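Local coordinates for Pa14_01140 (Pseudomonas aeruginosa, PDB 6OX6), which acts as the immunity protein that neutralises the type VI secretion effector Tas1, a toxin that pyrophosphorylates adenosine nucleotides to make (p)ppApp, at the interface of chains B and A. Numbering follows the deposited sequence. Chains: chain A, Pa14_01140; chain B, Tas1.

Contact 1: the interface of chains B and A. Residues chain B 295, 298; chain A 36, 38, 44, 46-48, 52.
B:Lys298 reaches across to the strand 33-38 and to the loop carrying A:Ser44 through A:Val48, and it loses 120 Å² of surface to chain A, more than half of the 221 Å² in the patch. The tight part is around its ammonium tip. B:Lys298 NZ donates to the backbone carbonyl of A:Pro47 (NZ to O 3.0 Å), to the carbonyl of A:Glu46 (NZ to O 3.1 Å) and to the A:Glu46 carboxylate, where a salt bridge forms. Both carbonyls are met from above their planes, 60° out for A:Glu46 and 54° for A:Pro47. The lysine bends at chi2 (-50°), then runs on nearly straight, and its methylenes pass A:Val36 in the opposite direction, B:Lys298 CE lying 3.8 Å from A:Val36 CG1. Next to A:Val36, A:Val48 CG2 also touches B:Lys298 CE at 3.9 Å, giving the last methylene an apolar flank. The loose part is toward B:Asn295, which hides 19 Å². The backbone O of B:Asn295 is 3.4 Å from A:Asn52 ND2, a contact that is not assigned as a hydrogen bond. A:Phe38 likewise barely takes part, hiding 5 Å². A:Ser44 flanks the start of the lysine chain, its hydroxyl OG 3.7 Å from B:Lys298 CG.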
loop_
_atom_site.group_PDB
_atom_site.type_symbol
_atom_site.label_atom_id
_atom_site.label_comp_id
_atom_site.label_asym_id
_atom_site.label_seq_id
_atom_site.Cartn_x
_atom_site.Cartn_y
_atom_site.Cartn_z
ATOM N N ASN B 295 6.254 -14.024 -2.738
ATOM C CA ASN B 295 4.880 -14.151 -2.258
ATOM C C ASN B 295 3.908 -13.218 -2.972
ATOM O O ASN B 295 2.874 -13.666 -3.474
ATOM C CB ASN B 295 4.802 -13.879 -0.759
ATOM C CG ASN B 295 5.399 -14.994 0.054
ATOM O OD1 ASN B 295 5.234 -16.177 -0.269
ATOM N ND2 ASN B 295 6.129 -14.630 1.098
ATOM N N LYS B 298 4.993 -13.581 -7.144
ATOM C CA LYS B 298 5.197 -14.916 -7.725
ATOM C C LYS B 298 6.574 -15.069 -8.365
ATOM O O LYS B 298 6.722 -15.718 -9.400
ATOM C CB LYS B 298 4.096 -15.262 -8.732
ATOM C CG LYS B 298 2.698 -15.317 -8.111
ATOM C CD LYS B 298 2.620 -16.188 -6.845
ATOM C CE LYS B 298 1.166 -16.625 -6.583
ATOM N NZ LYS B 298 1.073 -17.452 -5.309
ATOM N N VAL A 36 -4.063 -15.325 -8.767
ATOM C CA VAL A 36 -3.611 -14.003 -9.175
ATOM C C VAL A 36 -3.299 -14.038 -10.661
ATOM O O VAL A 36 -2.828 -15.065 -11.171
ATOM C CB VAL A 36 -2.379 -13.549 -8.365
ATOM C CG1 VAL A 36 -1.160 -14.475 -8.642
ATOM C CG2 VAL A 36 -2.036 -12.124 -8.693
ATOM N N PHE A 38 -1.456 -11.202 -13.279
ATOM C CA PHE A 38 -0.865 -9.886 -13.495
ATOM C C PHE A 38 -1.149 -9.409 -14.901
ATOM O O PHE A 38 -1.336 -10.218 -15.814
ATOM C CB PHE A 38 0.642 -9.914 -13.257
ATOM C CG PHE A 38 1.014 -10.109 -11.794
ATOM C CD1 PHE A 38 1.297 -11.372 -11.296
ATOM C CD2 PHE A 38 1.056 -9.036 -10.935
ATOM C CE1 PHE A 38 1.618 -11.559 -9.976
ATOM C CE2 PHE A 38 1.381 -9.219 -9.573
ATOM C CZ PHE A 38 1.655 -10.481 -9.113
ATOM N N SER A 44 -1.422 -17.107 -12.652
ATOM C CA SER A 44 -0.392 -17.908 -12.015
ATOM C C SER A 44 -1.026 -19.199 -11.506
ATOM O O SER A 44 -2.120 -19.171 -10.937
ATOM C CB SER A 44 0.243 -17.140 -10.843
ATOM O OG SER A 44 1.043 -16.067 -11.334
ATOM N N GLU A 46 0.035 -21.014 -8.932
ATOM C CA GLU A 46 0.105 -21.156 -7.468
ATOM C C GLU A 46 -0.980 -20.330 -6.777
ATOM O O GLU A 46 -0.993 -19.097 -6.917
ATOM C CB GLU A 46 1.463 -20.734 -6.942
ATOM C CG GLU A 46 1.683 -21.123 -5.482
ATOM C CD GLU A 46 3.000 -20.587 -4.906
ATOM O OE1 GLU A 46 3.387 -19.447 -5.248
ATOM O OE2 GLU A 46 3.657 -21.319 -4.115
ATOM N N PRO A 47 -1.877 -20.954 -5.989
ATOM C CA PRO A 47 -2.860 -20.172 -5.209
ATOM C C PRO A 47 -2.180 -19.120 -4.348
ATOM O O PRO A 47 -0.974 -19.210 -4.074
ATOM C CB PRO A 47 -3.541 -21.223 -4.320
ATOM C CG PRO A 47 -3.253 -22.554 -4.980
ATOM C CD PRO A 47 -1.923 -22.396 -5.691
ATOM N N VAL A 48 -2.948 -18.130 -3.913
ATOM C CA VAL A 48 -2.470 -17.031 -3.084
ATOM C C VAL A 48 -3.031 -17.224 -1.687
ATOM O O VAL A 48 -4.206 -17.582 -1.533
ATOM C CB VAL A 48 -2.913 -15.676 -3.670
ATOM C CG1 VAL A 48 -2.641 -14.525 -2.694
ATOM C CG2 VAL A 48 -2.247 -15.450 -5.040
ATOM N N ASN A 52 -2.214 -12.606 2.250
ATOM C CA ASN A 52 -1.164 -12.037 1.410
ATOM C C ASN A 52 -1.286 -10.514 1.333
ATOM O O ASN A 52 -2.377 -9.967 1.181
ATOM C CB ASN A 52 -1.247 -12.631 0.009
ATOM C CG ASN A 52 -0.302 -11.978 -0.954
ATOM O OD1 ASN A 52 -0.680 -11.081 -1.731
ATOM N ND2 ASN A 52 0.943 -12.409 -0.910
#

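Contact 2: the interface of chains B and A. Residues chain B 292, 296-297, 305; chain A 21, 38, 53-54.
A:Leu54 CD2 sits off one face of the B:Tyr297 ring, beyond its rim, 3.6 Å from CE1, while the A:Phe38 ring tip comes up to the tyrosine backbone, CZ 3.8 Å from B:Tyr297 CA. The two side chains cross the tyrosine at about a right angle. At its own edge, in plane, the A:Phe38 ring meets the carbonyl O of B:Asp296. Outside this apolar centre lies A:Arg53, whose guanidinium is covered on one face by A:Leu54 CB and approached on the other by B:Lys292 NZ, displaced toward the rim. Bends at chi2 (-86°) and chi3 bring its NE edge to B:Asp296. A:Arg53 NE and NH2 both donate to one carboxylate oxygen, B:Asp296 OD2, at 2.8 Å each, from the same face and well above the carboxylate plane; the two planes are 62° apart. A:Arg53 NH2 also gives a hydrogen bond to the phenol OH of B:Tyr297 at 2.9 Å. On its own chain, NH1 is held by A:Glu21 OE2 in a nearly straight bond (171° at H), so A:Glu21 helps fix the guanidinium. The outer rim is a salt bridge from B:Lys305 NZ to A:Glu21 OE1, 3.0 Å, and two waters: water 1 joins A:Arg53 N to B:Asp296 OD1, and water 2 joins B:Lys305 NZ to A:Glu21 O. The site pairs the C-terminal end of toxin helix 286-296 with the start of immunity helix 53-61.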
loop_
_atom_site.group_PDB
_atom_site.type_symbol
_atom_site.label_atom_id
_atom_site.label_comp_id
_atom_site.label_asym_id
_atom_site.label_seq_id
_atom_site.Cartn_x
_atom_site.Cartn_y
_atom_site.Cartn_z
ATOM N N LYS B 292 9.055 -11.071 -0.359
ATOM C CA LYS B 292 7.972 -10.271 -0.941
ATOM C C LYS B 292 7.856 -10.500 -2.448
ATOM O O LYS B 292 6.744 -10.610 -2.988
ATOM C CB LYS B 292 8.196 -8.794 -0.629
ATOM C CG LYS B 292 7.105 -7.876 -1.131
ATOM C CD LYS B 292 7.267 -6.490 -0.538
ATOM C CE LYS B 292 6.029 -5.631 -0.765
ATOM N NZ LYS B 292 6.173 -4.324 -0.065
ATOM N N ASP B 296 4.191 -11.915 -2.970
ATOM C CA ASP B 296 3.296 -10.990 -3.650
ATOM C C ASP B 296 3.373 -11.124 -5.159
ATOM O O ASP B 296 2.345 -11.034 -5.848
ATOM C CB ASP B 296 3.604 -9.547 -3.255
ATOM C CG ASP B 296 3.219 -9.243 -1.812
ATOM O OD1 ASP B 296 2.481 -10.055 -1.176
ATOM O OD2 ASP B 296 3.636 -8.162 -1.330
ATOM N N TYR B 297 4.581 -11.310 -5.693
ATOM C CA TYR B 297 4.798 -11.148 -7.118
ATOM C C TYR B 297 5.177 -12.441 -7.812
ATOM O O TYR B 297 5.631 -12.395 -8.964
ATOM C CB TYR B 297 5.852 -10.074 -7.349
ATOM C CG TYR B 297 5.416 -8.754 -6.796
ATOM C CD1 TYR B 297 4.319 -8.075 -7.345
ATOM C CD2 TYR B 297 6.072 -8.188 -5.720
ATOM C CE1 TYR B 297 3.899 -6.844 -6.826
ATOM C CE2 TYR B 297 5.662 -6.971 -5.187
ATOM C CZ TYR B 297 4.577 -6.298 -5.738
ATOM O OH TYR B 297 4.192 -5.072 -5.192
ATOM N N LYS B 305 8.054 -2.824 -5.965
ATOM C CA LYS B 305 8.063 -1.382 -6.155
ATOM C C LYS B 305 8.586 -0.596 -4.955
ATOM O O LYS B 305 8.707 0.634 -5.049
ATOM C CB LYS B 305 6.649 -0.909 -6.520
ATOM C CG LYS B 305 6.048 -1.724 -7.678
ATOM C CD LYS B 305 4.661 -1.228 -8.100
ATOM C CE LYS B 305 4.097 -2.050 -9.274
ATOM N NZ LYS B 305 3.920 -3.509 -8.927
ATOM N N GLU A 21 -1.245 -1.627 -8.916
ATOM C CA GLU A 21 -0.161 -2.590 -9.105
ATOM C C GLU A 21 -0.398 -3.513 -10.294
ATOM O O GLU A 21 0.175 -4.602 -10.352
ATOM C CB GLU A 21 0.076 -3.427 -7.839
ATOM C CG GLU A 21 0.495 -2.624 -6.583
ATOM C CD GLU A 21 1.655 -3.240 -5.814
ATOM O OE1 GLU A 21 2.446 -4.034 -6.383
ATOM O OE2 GLU A 21 1.752 -2.959 -4.605
ATOM N N PHE A 38 -1.456 -11.202 -13.279
ATOM C CA PHE A 38 -0.865 -9.886 -13.495
ATOM C C PHE A 38 -1.149 -9.409 -14.901
ATOM O O PHE A 38 -1.336 -10.218 -15.814
ATOM C CB PHE A 38 0.642 -9.914 -13.257
ATOM C CG PHE A 38 1.014 -10.109 -11.794
ATOM C CD1 PHE A 38 1.297 -11.372 -11.296
ATOM C CD2 PHE A 38 1.056 -9.036 -10.935
ATOM C CE1 PHE A 38 1.618 -11.559 -9.976
ATOM C CE2 PHE A 38 1.381 -9.219 -9.573
ATOM C CZ PHE A 38 1.655 -10.481 -9.113
ATOM N N ARG A 53 -0.146 -9.829 1.409
ATOM C CA ARG A 53 -0.126 -8.369 1.459
ATOM C C ARG A 53 -0.815 -7.754 0.241
ATOM O O ARG A 53 -1.690 -6.894 0.368
ATOM C CB ARG A 53 1.330 -7.896 1.548
ATOM C CG ARG A 53 1.505 -6.430 1.948
ATOM C CD ARG A 53 1.446 -5.472 0.740
ATOM N NE ARG A 53 2.268 -5.908 -0.396
ATOM C CZ ARG A 53 2.339 -5.262 -1.563
ATOM N NH1 ARG A 53 1.619 -4.167 -1.758
ATOM N NH2 ARG A 53 3.111 -5.720 -2.550
ATOM N N LEU A 54 -0.383 -8.143 -0.951
ATOM C CA LEU A 54 -0.868 -7.476 -2.159
ATOM C C LEU A 54 -2.342 -7.793 -2.390
ATOM O O LEU A 54 -3.130 -6.922 -2.786
ATOM C CB LEU A 54 0.000 -7.905 -3.346
ATOM C CG LEU A 54 -0.316 -7.379 -4.751
ATOM C CD1 LEU A 54 -0.200 -5.859 -4.752
ATOM C CD2 LEU A 54 0.625 -8.031 -5.809
HETATM O O HOH W 1 2.445 -11.053 1.905
HETATM O O HOH W 2 2.662 -5.828 -10.637
#

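Contact 3: the interface of chains B and A. Residues chain B 334, 336, 340-343, 345; chain A 2, 60-61.
B:Leu343 CD1 lies 3.7 Å above the centre of one face of the A:Arg60 guanidinium, and the opposite face carries the CZ tip of the A:Phe61 ring. At its edge, in plane, are the B:Asp341 carboxyl carbon and B:Tyr345 CB. The phenylalanine ring has A:Arg60 CB centred over one face. Over the other lies B:Lys334 NZ, 3.5 Å from the A:Phe61 ring centroid in a cation-pi contact, brought there by bends at chi3 and chi4. B:Ile336 CG1 reaches the ring at A:Phe61 CE1, 3.8 Å away. The polar grip is side-on: NE of A:Arg60 donates to B:Asp341 OD1 and NH2 to OD2, 2.8 Å each, both on the syn side though tilted about 30° out of the carboxylate plane, and nearly straight (173° at H for the NH2 bond). Second-shell amides position the acceptor, since B:Leu343 N binds OD1 and B:Tyr345 N binds OD2, each from the carboxylate face opposite the arginine. Two donors per oxygen would fix the carboxylate's rotation and probably stabilise its negative charge. A:Ala2 CB touches B:Pro342 CD at the margin, 3.9 Å away. The site anchors the end of the immunity protein's helix 53-61 to toxin strand 332-336 and the loop after it.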
loop_
_atom_site.group_PDB
_atom_site.type_symbol
_atom_site.label_atom_id
_atom_site.label_comp_id
_atom_site.label_asym_id
_atom_site.label_seq_id
_atom_site.Cartn_x
_atom_site.Cartn_y
_atom_site.Cartn_z
ATOM N N LYS B 334 -1.733 6.779 -6.085
ATOM C CA LYS B 334 -2.960 6.316 -5.444
ATOM C C LYS B 334 -3.358 7.308 -4.352
ATOM O O LYS B 334 -2.620 7.498 -3.379
ATOM C CB LYS B 334 -2.776 4.917 -4.844
ATOM C CG LYS B 334 -3.993 4.434 -4.022
ATOM C CD LYS B 334 -4.066 2.908 -3.974
ATOM C CE LYS B 334 -2.786 2.312 -3.385
ATOM N NZ LYS B 334 -2.857 2.232 -1.896
ATOM N N ILE B 336 -5.890 7.850 -1.454
ATOM C CA ILE B 336 -6.787 7.064 -0.620
ATOM C C ILE B 336 -7.656 8.023 0.173
ATOM O O ILE B 336 -7.145 8.849 0.939
ATOM C CB ILE B 336 -5.992 6.143 0.315
ATOM C CG1 ILE B 336 -5.188 5.151 -0.519
ATOM C CG2 ILE B 336 -6.907 5.448 1.289
ATOM C CD1 ILE B 336 -3.852 4.778 0.112
ATOM N N ALA B 340 -13.748 5.157 0.886
ATOM C CA ALA B 340 -13.697 3.963 0.045
ATOM C C ALA B 340 -12.946 2.809 0.695
ATOM O O ALA B 340 -13.432 1.672 0.714
ATOM C CB ALA B 340 -13.050 4.313 -1.307
ATOM N N ASP B 341 -11.764 3.072 1.230
ATOM C CA ASP B 341 -11.007 2.075 1.973
ATOM C C ASP B 341 -11.876 1.450 3.078
ATOM O O ASP B 341 -12.400 2.186 3.930
ATOM C CB ASP B 341 -9.779 2.761 2.560
ATOM C CG ASP B 341 -8.966 1.855 3.474
ATOM O OD1 ASP B 341 -9.074 0.610 3.394
ATOM O OD2 ASP B 341 -8.183 2.405 4.268
ATOM N N PRO B 342 -12.033 0.116 3.115
ATOM C CA PRO B 342 -12.837 -0.492 4.191
ATOM C C PRO B 342 -12.336 -0.138 5.574
ATOM O O PRO B 342 -13.119 -0.136 6.536
ATOM C CB PRO B 342 -12.695 -2.002 3.936
ATOM C CG PRO B 342 -12.202 -2.125 2.532
ATOM C CD PRO B 342 -11.364 -0.916 2.291
ATOM N N LEU B 343 -11.049 0.156 5.708
ATOM C CA LEU B 343 -10.471 0.523 6.989
ATOM C C LEU B 343 -10.428 2.032 7.227
ATOM O O LEU B 343 -9.946 2.450 8.274
ATOM C CB LEU B 343 -9.057 -0.049 7.102
ATOM C CG LEU B 343 -8.894 -1.566 6.857
ATOM C CD1 LEU B 343 -7.448 -1.998 7.255
ATOM C CD2 LEU B 343 -9.905 -2.397 7.566
ATOM N N TYR B 345 -8.657 4.502 6.151
ATOM C CA TYR B 345 -7.397 5.218 6.141
ATOM C C TYR B 345 -7.418 6.292 5.045
ATOM O O TYR B 345 -8.209 6.227 4.098
ATOM C CB TYR B 345 -6.247 4.216 5.937
ATOM C CG TYR B 345 -4.842 4.812 5.938
ATOM C CD1 TYR B 345 -4.038 4.723 4.813
ATOM C CD2 TYR B 345 -4.342 5.468 7.057
ATOM C CE1 TYR B 345 -2.749 5.272 4.797
ATOM C CE2 TYR B 345 -3.065 6.011 7.065
ATOM C CZ TYR B 345 -2.276 5.898 5.929
ATOM O OH TYR B 345 -1.019 6.433 5.896
ATOM N N ALA A 2 -13.143 -0.690 -3.597
ATOM C CA ALA A 2 -12.936 -1.727 -2.566
ATOM C C ALA A 2 -13.879 -2.947 -2.682
ATOM O O ALA A 2 -15.016 -2.836 -3.164
ATOM C CB ALA A 2 -13.084 -1.113 -1.186
ATOM N N ARG A 60 -8.626 -3.572 -0.490
ATOM C CA ARG A 60 -8.915 -2.270 0.083
ATOM C C ARG A 60 -9.061 -1.227 -0.999
ATOM O O ARG A 60 -9.898 -0.330 -0.880
ATOM C CB ARG A 60 -7.830 -1.865 1.089
ATOM C CG ARG A 60 -7.845 -2.718 2.361
ATOM C CD ARG A 60 -6.678 -2.350 3.264
ATOM N NE ARG A 60 -6.709 -0.947 3.690
ATOM C CZ ARG A 60 -5.731 -0.383 4.390
ATOM N NH1 ARG A 60 -4.631 -1.097 4.699
ATOM N NH2 ARG A 60 -5.829 0.881 4.754
ATOM N N PHE A 61 -8.261 -1.326 -2.055
ATOM C CA PHE A 61 -8.108 -0.221 -2.986
ATOM C C PHE A 61 -8.488 -0.569 -4.417
ATOM O O PHE A 61 -8.488 0.328 -5.258
ATOM C CB PHE A 61 -6.664 0.300 -2.948
ATOM C CG PHE A 61 -6.143 0.557 -1.542
ATOM C CD1 PHE A 61 -6.795 1.455 -0.697
ATOM C CD2 PHE A 61 -4.985 -0.061 -1.092
ATOM C CE1 PHE A 61 -6.313 1.705 0.590
ATOM C CE2 PHE A 61 -4.480 0.182 0.205
ATOM C CZ PHE A 61 -5.156 1.058 1.045
#

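Contacts 1 and 2 are neighbours, their C-alpha centres about 9 Å apart, and they share A:Phe38 at the end of strand 33-38; on the toxin both draw on the end of helix 286-296 and the residues just after it. Contact 3 lies farther off, about 17 Å from contact 2 and 21 Å from contact 1, centre to centre. Contacts 2 and 3 are joined through immunity helix 53-61, which supplies residues at its start to one and at its end to the other. The immunity protein thus bridges separate toxin segments, which could hold their relative positions within the one-to-one complex.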